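Local coordinates for envelope glycoprotein (Bourbon virus, PDB 5ZKX) that probably drives fusion of the viral envelope with a host membrane, as a gp64-family glycoprotein captured here as a trimer in its postfusion form, at residues L28-T33 and I206-E211; R49-S54 and S71-P76. One frame throughout, in Å; residues are numbered along the deposited sequence.

Interaction 1 and interaction 2 lie on opposite sides of the chain's centre, their own centres about 56 Å apart and their nearest atoms about 38 Å apart, so neither contact bears directly on the other. Strand 26-36 and strand 44-58 are consecutive in sequence, yet each enters a different sheet. Strand 26-36 pairs with strand 200-210 in the mixed sheet of interaction 1, whereas strand 44-58 turns back through the hairpin to strand 67-74 in interaction 2. The whole of 49-76 therefore falls within the excursion between 33 and 206: the chain leaves one sheet, builds the distant one, and returns, as suits an elongated postfusion subunit.

Interaction 1. Residues L28-T33 and I206-E211; sequences LQIKVT and IPCFKE
Leu28 and Ile30 pair antiparallel with Cys208 and Ile206, each pair closed by two backbone hydrogen bonds. Cys208 N reaches Leu28 O at 2.8 Å in the carbonyl plane, while Leu28 N returns to Cys208 O at 2.9 Å from well above that carbonyl's plane. Ile30 N and Ile206 O meet at 2.9 Å. Between these pairs sits Gln29 with Pro207, a non-hydrogen-bonded pair. Here Pro207 CA approaches Leu28 O at 3.4 Å in a CA-H...O contact.

The side chains of Leu28, Ile30, Ile206 and Cys208 share one face. Ile30 CG1 lies beside its backbone N (chi1 -64°), and from there CD1 extends to within 3.6 Å of Cys208 SG. Leu28 CD1 meets the aliphatic part of Lys210, with CB at 3.6 Å and CD slightly farther. Val32 crosses Ile206 at about a right angle, their CG2 methyls 4.0 Å apart. Gln29 and Pro207 occupy the other face.

The disulfide from Cys208 to Cys236 holds the sulfur beside Ile30 and ties this strand to strand 234-238, whose Phe234 also packs on Leu28, Ile30 and Lys210. Strand 200-210 thus runs between 234-238 and 26-36 in a mixed sheet, and Pro207 packs on Tyr296 of the second subunit.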
loop_
_atom_site.group_PDB
_atom_site.type_symbol
_atom_site.label_atom_id
_atom_site.label_comp_id
_atom_site.label_asym_id
_atom_site.label_seq_id
_atom_site.Cartn_x
_atom_site.Cartn_y
_atom_site.Cartn_z
ATOM N N LEU A 28 23.813 7.936 -14.888
ATOM C CA LEU A 28 24.222 9.318 -14.700
ATOM C C LEU A 28 24.313 9.643 -13.217
ATOM O O LEU A 28 23.521 9.146 -12.410
ATOM C CB LEU A 28 23.242 10.280 -15.375
ATOM C CG LEU A 28 23.380 10.480 -16.883
ATOM C CD1 LEU A 28 22.095 11.047 -17.445
ATOM C CD2 LEU A 28 24.557 11.394 -17.198
ATOM N N GLN A 29 25.288 10.469 -12.868
ATOM C CA GLN A 29 25.365 11.108 -11.559
ATOM C C GLN A 29 24.983 12.564 -11.795
ATOM O O GLN A 29 25.777 13.345 -12.329
ATOM C CB GLN A 29 26.756 10.975 -10.951
ATOM C CG GLN A 29 27.160 9.554 -10.630
ATOM C CD GLN A 29 26.654 9.099 -9.278
ATOM O OE1 GLN A 29 26.179 9.902 -8.477
ATOM N NE2 GLN A 29 26.753 7.800 -9.017
ATOM N N ILE A 30 23.761 12.921 -11.415
ATOM C CA ILE A 30 23.212 14.238 -11.712
ATOM C C ILE A 30 23.452 15.158 -10.521
ATOM O O ILE A 30 23.027 14.865 -9.398
ATOM C CB ILE A 30 21.720 14.148 -12.059
ATOM C CG1 ILE A 30 21.537 13.333 -13.342
ATOM C CG2 ILE A 30 21.125 15.538 -12.215
ATOM C CD1 ILE A 30 20.134 13.369 -13.900
ATOM N N LYS A 31 24.136 16.271 -10.769
ATOM C CA LYS A 31 24.458 17.234 -9.724
ATOM C C LYS A 31 23.256 18.139 -9.484
ATOM O O LYS A 31 22.789 18.817 -10.405
ATOM C CB LYS A 31 25.684 18.049 -10.128
ATOM C CG LYS A 31 26.315 18.859 -9.015
ATOM C CD LYS A 31 27.431 19.723 -9.569
ATOM C CE LYS A 31 28.238 20.381 -8.463
ATOM N NZ LYS A 31 29.300 21.267 -9.022
ATOM N N VAL A 32 22.751 18.148 -8.249
ATOM C CA VAL A 32 21.529 18.861 -7.906
ATOM C C VAL A 32 21.735 19.634 -6.611
ATOM O O VAL A 32 22.593 19.305 -5.787
ATOM C CB VAL A 32 20.317 17.909 -7.759
ATOM C CG1 VAL A 32 20.046 17.162 -9.053
ATOM C CG2 VAL A 32 20.542 16.930 -6.612
ATOM N N THR A 33 20.933 20.679 -6.444
ATOM C CA THR A 33 20.736 21.302 -5.144
ATOM C C THR A 33 19.496 20.678 -4.512
ATOM O O THR A 33 18.421 20.668 -5.123
ATOM C CB THR A 33 20.588 22.816 -5.272
ATOM O OG1 THR A 33 21.882 23.406 -5.455
ATOM C CG2 THR A 33 19.954 23.399 -4.020
ATOM N N ILE A 206 22.950 12.686 -7.390
ATOM C CA ILE A 206 22.018 11.573 -7.234
ATOM C C ILE A 206 22.170 10.640 -8.430
ATOM O O ILE A 206 22.367 11.105 -9.561
ATOM C CB ILE A 206 20.570 12.065 -7.069
ATOM C CG1 ILE A 206 20.080 12.776 -8.331
ATOM C CG2 ILE A 206 20.450 12.981 -5.856
ATOM C CD1 ILE A 206 18.592 12.972 -8.371
ATOM N N PRO A 207 22.116 9.326 -8.230
ATOM C CA PRO A 207 22.240 8.403 -9.363
ATOM C C PRO A 207 20.935 8.287 -10.134
ATOM O O PRO A 207 19.844 8.270 -9.558
ATOM C CB PRO A 207 22.611 7.076 -8.691
ATOM C CG PRO A 207 22.002 7.176 -7.325
ATOM C CD PRO A 207 22.099 8.623 -6.934
ATOM N N CYS A 208 21.055 8.207 -11.457
ATOM C CA CYS A 208 19.898 8.139 -12.335
ATOM C C CYS A 208 20.192 7.201 -13.496
ATOM O O CYS A 208 21.340 6.835 -13.753
ATOM C CB CYS A 208 19.507 9.526 -12.876
ATOM S SG CYS A 208 19.166 10.776 -11.614
ATOM N N PHE A 209 19.127 6.812 -14.194
ATOM C CA PHE A 209 19.216 6.051 -15.434
ATOM C C PHE A 209 18.517 6.845 -16.528
ATOM O O PHE A 209 17.319 7.127 -16.425
ATOM C CB PHE A 209 18.588 4.665 -15.283
ATOM C CG PHE A 209 19.378 3.739 -14.406
ATOM C CD1 PHE A 209 20.497 3.092 -14.894
ATOM C CD2 PHE A 209 19.007 3.522 -13.092
ATOM C CE1 PHE A 209 21.229 2.248 -14.088
ATOM C CE2 PHE A 209 19.736 2.674 -12.283
ATOM C CZ PHE A 209 20.850 2.042 -12.782
ATOM N N LYS A 210 19.264 7.201 -17.569
ATOM C CA LYS A 210 18.748 8.019 -18.659
ATOM C C LYS A 210 18.158 7.113 -19.730
ATOM O O LYS A 210 18.868 6.277 -20.293
ATOM C CB LYS A 210 19.862 8.884 -19.241
ATOM C CG LYS A 210 19.447 9.768 -20.401
ATOM C CD LYS A 210 20.641 10.566 -20.900
ATOM C CE LYS A 210 20.212 11.826 -21.630
ATOM N NZ LYS A 210 21.293 12.854 -21.636
ATOM N N GLU A 211 16.875 7.287 -20.021
ATOM C CA GLU A 211 16.187 6.419 -20.973
ATOM C C GLU A 211 15.549 7.213 -22.111
ATOM O O GLU A 211 16.230 7.941 -22.835
ATOM C CB GLU A 211 15.123 5.587 -20.253
ATOM C CG GLU A 211 14.166 4.844 -21.171
ATOM C CD GLU A 211 14.695 3.488 -21.604
ATOM O OE1 GLU A 211 15.685 3.451 -22.365
ATOM O OE2 GLU A 211 14.121 2.459 -21.186
#

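Interaction 2. Residues R49-S54 and S71-P76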
loop_
_atom_site.group_PDB
_atom_site.type_symbol
_atom_site.label_atom_id
_atom_site.label_comp_id
_atom_site.label_asym_id
_atom_site.label_seq_id
_atom_site.Cartn_x
_atom_site.Cartn_y
_atom_site.Cartn_z
ATOM N N ARG A 49 -9.330 22.975 24.516
ATOM C CA ARG A 49 -10.070 23.304 25.722
ATOM C C ARG A 49 -11.429 23.852 25.325
ATOM O O ARG A 49 -11.537 24.632 24.376
ATOM C CB ARG A 49 -9.324 24.324 26.589
ATOM C CG ARG A 49 -10.126 24.807 27.788
ATOM C CD ARG A 49 -9.298 25.695 28.692
ATOM N NE ARG A 49 -8.798 26.878 28.000
ATOM C CZ ARG A 49 -7.806 27.634 28.456
ATOM N NH1 ARG A 49 -7.213 27.322 29.599
ATOM N NH2 ARG A 49 -7.404 28.696 27.770
ATOM N N ALA A 50 -12.460 23.433 26.054
ATOM C CA ALA A 50 -13.805 23.953 25.867
ATOM C C ALA A 50 -14.570 23.772 27.170
ATOM O O ALA A 50 -14.120 23.085 28.090
ATOM C CB ALA A 50 -14.525 23.257 24.708
ATOM N N TYR A 51 -15.740 24.401 27.238
ATOM C CA TYR A 51 -16.611 24.228 28.387
ATOM C C TYR A 51 -18.062 24.151 27.935
ATOM O O TYR A 51 -18.483 24.856 27.013
ATOM C CB TYR A 51 -16.420 25.353 29.424
ATOM C CG TYR A 51 -16.822 26.750 28.987
ATOM C CD1 TYR A 51 -18.136 27.184 29.100
ATOM C CD2 TYR A 51 -15.878 27.647 28.505
ATOM C CE1 TYR A 51 -18.504 28.458 28.720
ATOM C CE2 TYR A 51 -16.237 28.928 28.124
ATOM C CZ TYR A 51 -17.553 29.326 28.236
ATOM O OH TYR A 51 -17.925 30.596 27.858
ATOM N N TRP A 52 -18.811 23.272 28.587
ATOM C CA TRP A 52 -20.252 23.191 28.415
ATOM C C TRP A 52 -20.924 24.012 29.508
ATOM O O TRP A 52 -20.640 23.823 30.696
ATOM C CB TRP A 52 -20.711 21.735 28.479
ATOM C CG TRP A 52 -22.168 21.573 28.730
ATOM C CD1 TRP A 52 -22.772 21.323 29.929
ATOM C CD2 TRP A 52 -23.216 21.646 27.758
ATOM N NE1 TRP A 52 -24.132 21.237 29.761
ATOM C CE2 TRP A 52 -24.429 21.432 28.437
ATOM C CE3 TRP A 52 -23.246 21.878 26.379
ATOM C CZ2 TRP A 52 -25.659 21.439 27.785
ATOM C CZ3 TRP A 52 -24.468 21.884 25.734
ATOM C CH2 TRP A 52 -25.656 21.666 26.436
ATOM N N ARG A 53 -21.797 24.933 29.108
ATOM C CA ARG A 53 -22.497 25.802 30.045
ATOM C C ARG A 53 -23.997 25.628 29.877
ATOM O O ARG A 53 -24.504 25.647 28.752
ATOM C CB ARG A 53 -22.108 27.268 29.840
ATOM C CG ARG A 53 -22.968 28.252 30.623
ATOM C CD ARG A 53 -23.006 29.607 29.943
ATOM N NE ARG A 53 -21.780 30.365 30.171
ATOM C CZ ARG A 53 -21.336 31.326 29.367
ATOM N NH1 ARG A 53 -22.016 31.648 28.273
ATOM N NH2 ARG A 53 -20.211 31.967 29.657
ATOM N N SER A 54 -24.704 25.459 30.995
ATOM C CA SER A 54 -26.162 25.357 31.000
ATOM C C SER A 54 -26.703 26.319 32.053
ATOM O O SER A 54 -26.688 26.014 33.249
ATOM C CB SER A 54 -26.624 23.930 31.270
ATOM O OG SER A 54 -28.001 23.789 30.960
ATOM N N SER A 71 -24.746 26.207 25.861
ATOM C CA SER A 71 -23.769 26.475 24.816
ATOM C C SER A 71 -22.517 25.639 25.043
ATOM O O SER A 71 -22.119 25.403 26.187
ATOM C CB SER A 71 -23.407 27.963 24.770
ATOM O OG SER A 71 -22.856 28.386 26.005
ATOM N N LEU A 72 -21.913 25.193 23.943
ATOM C CA LEU A 72 -20.574 24.610 23.938
ATOM C C LEU A 72 -19.622 25.685 23.431
ATOM O O LEU A 72 -19.689 26.075 22.261
ATOM C CB LEU A 72 -20.510 23.371 23.049
ATOM C CG LEU A 72 -20.548 21.971 23.657
ATOM C CD1 LEU A 72 -20.545 20.951 22.532
ATOM C CD2 LEU A 72 -19.375 21.739 24.597
ATOM N N ASN A 73 -18.745 26.170 24.306
ATOM C CA ASN A 73 -17.885 27.288 23.951
ATOM C C ASN A 73 -16.428 26.859 23.918
ATOM O O ASN A 73 -15.927 26.296 24.900
ATOM C CB ASN A 73 -18.063 28.443 24.942
ATOM C CG ASN A 73 -19.492 28.939 25.006
ATOM O OD1 ASN A 73 -20.252 28.556 25.892
ATOM N ND2 ASN A 73 -19.864 29.796 24.065
ATOM N N PRO A 74 -15.724 27.110 22.817
ATOM C CA PRO A 74 -14.298 26.779 22.760
ATOM C C PRO A 74 -13.449 27.884 23.368
ATOM O O PRO A 74 -13.663 29.073 23.123
ATOM C CB PRO A 74 -14.037 26.648 21.257
ATOM C CG PRO A 74 -14.987 27.636 20.651
ATOM C CD PRO A 74 -16.217 27.646 21.535
ATOM N N LYS A 75 -12.477 27.478 24.177
ATOM C CA LYS A 75 -11.512 28.398 24.776
ATOM C C LYS A 75 -10.121 27.854 24.489
ATOM O O LYS A 75 -9.465 27.284 25.373
ATOM C CB LYS A 75 -11.764 28.574 26.273
ATOM C CG LYS A 75 -12.848 29.597 26.596
ATOM C CD LYS A 75 -12.405 31.014 26.252
ATOM C CE LYS A 75 -13.602 31.937 26.067
ATOM N NZ LYS A 75 -13.199 33.309 25.642
ATOM N N PRO A 76 -9.643 28.004 23.257
ATOM C CA PRO A 76 -8.320 27.489 22.903
ATOM C C PRO A 76 -7.238 28.216 23.681
ATOM O O PRO A 76 -7.283 29.448 23.816
ATOM C CB PRO A 76 -8.220 27.777 21.398
ATOM C CG PRO A 76 -9.165 28.902 21.168
ATOM C CD PRO A 76 -10.290 28.698 22.129
#
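An antiparallel pairing joins the two arms of a beta hairpin, strand 44-58 and strand 67-74, with Tyr51-Asn73 and Arg53-Ser71 as its hydrogen-bonded pairs. Tyr51 N to Asn73 O and Asn73 N to Tyr51 O are both 3.0 Å, the second almost straight at 177°.

On the same face as that pair, Asn73 lays its CB over the Tyr51 ring, a CH-pi contact 3.8 Å from the centroid and displaced toward CZ. A chi1 of 66° puts Tyr51 CG between the backbone N and the carbonyl carbon, and the ring is carried out from there beside the neighbouring strand. Asn73 OD1 comes to 3.3 Å from Tyr51 CE1 and takes a hydrogen bond from Ser71 OG at 2.6 Å, which helps to fix the amide's rotation. Lys75 runs side by side with the tyrosine, its CG at the ring edge, 3.8 Å from CE2. On the opposite face Leu72 CG meets the edge of the Trp52 indole at CE3.

Where the second strand ends, the pairing carries on: Lys75 N bonds to Arg49 O, and Arg49 NE donates to Lys75 O at 2.7 Å, the oxygen lying near the guanidinium plane. The bend of the Arg49 side chain at chi3 (59°) brings NE to this carbonyl, while NH1 forms a salt bridge with Glu81 of helix 79-88.

Strand 134-148 flanks strand 44-58 as well, bringing Trp141 against the Tyr51 ring. Tyr440 of the third subunit meets Trp52 edge-to-face and hydrogen-bonds Leu72 N.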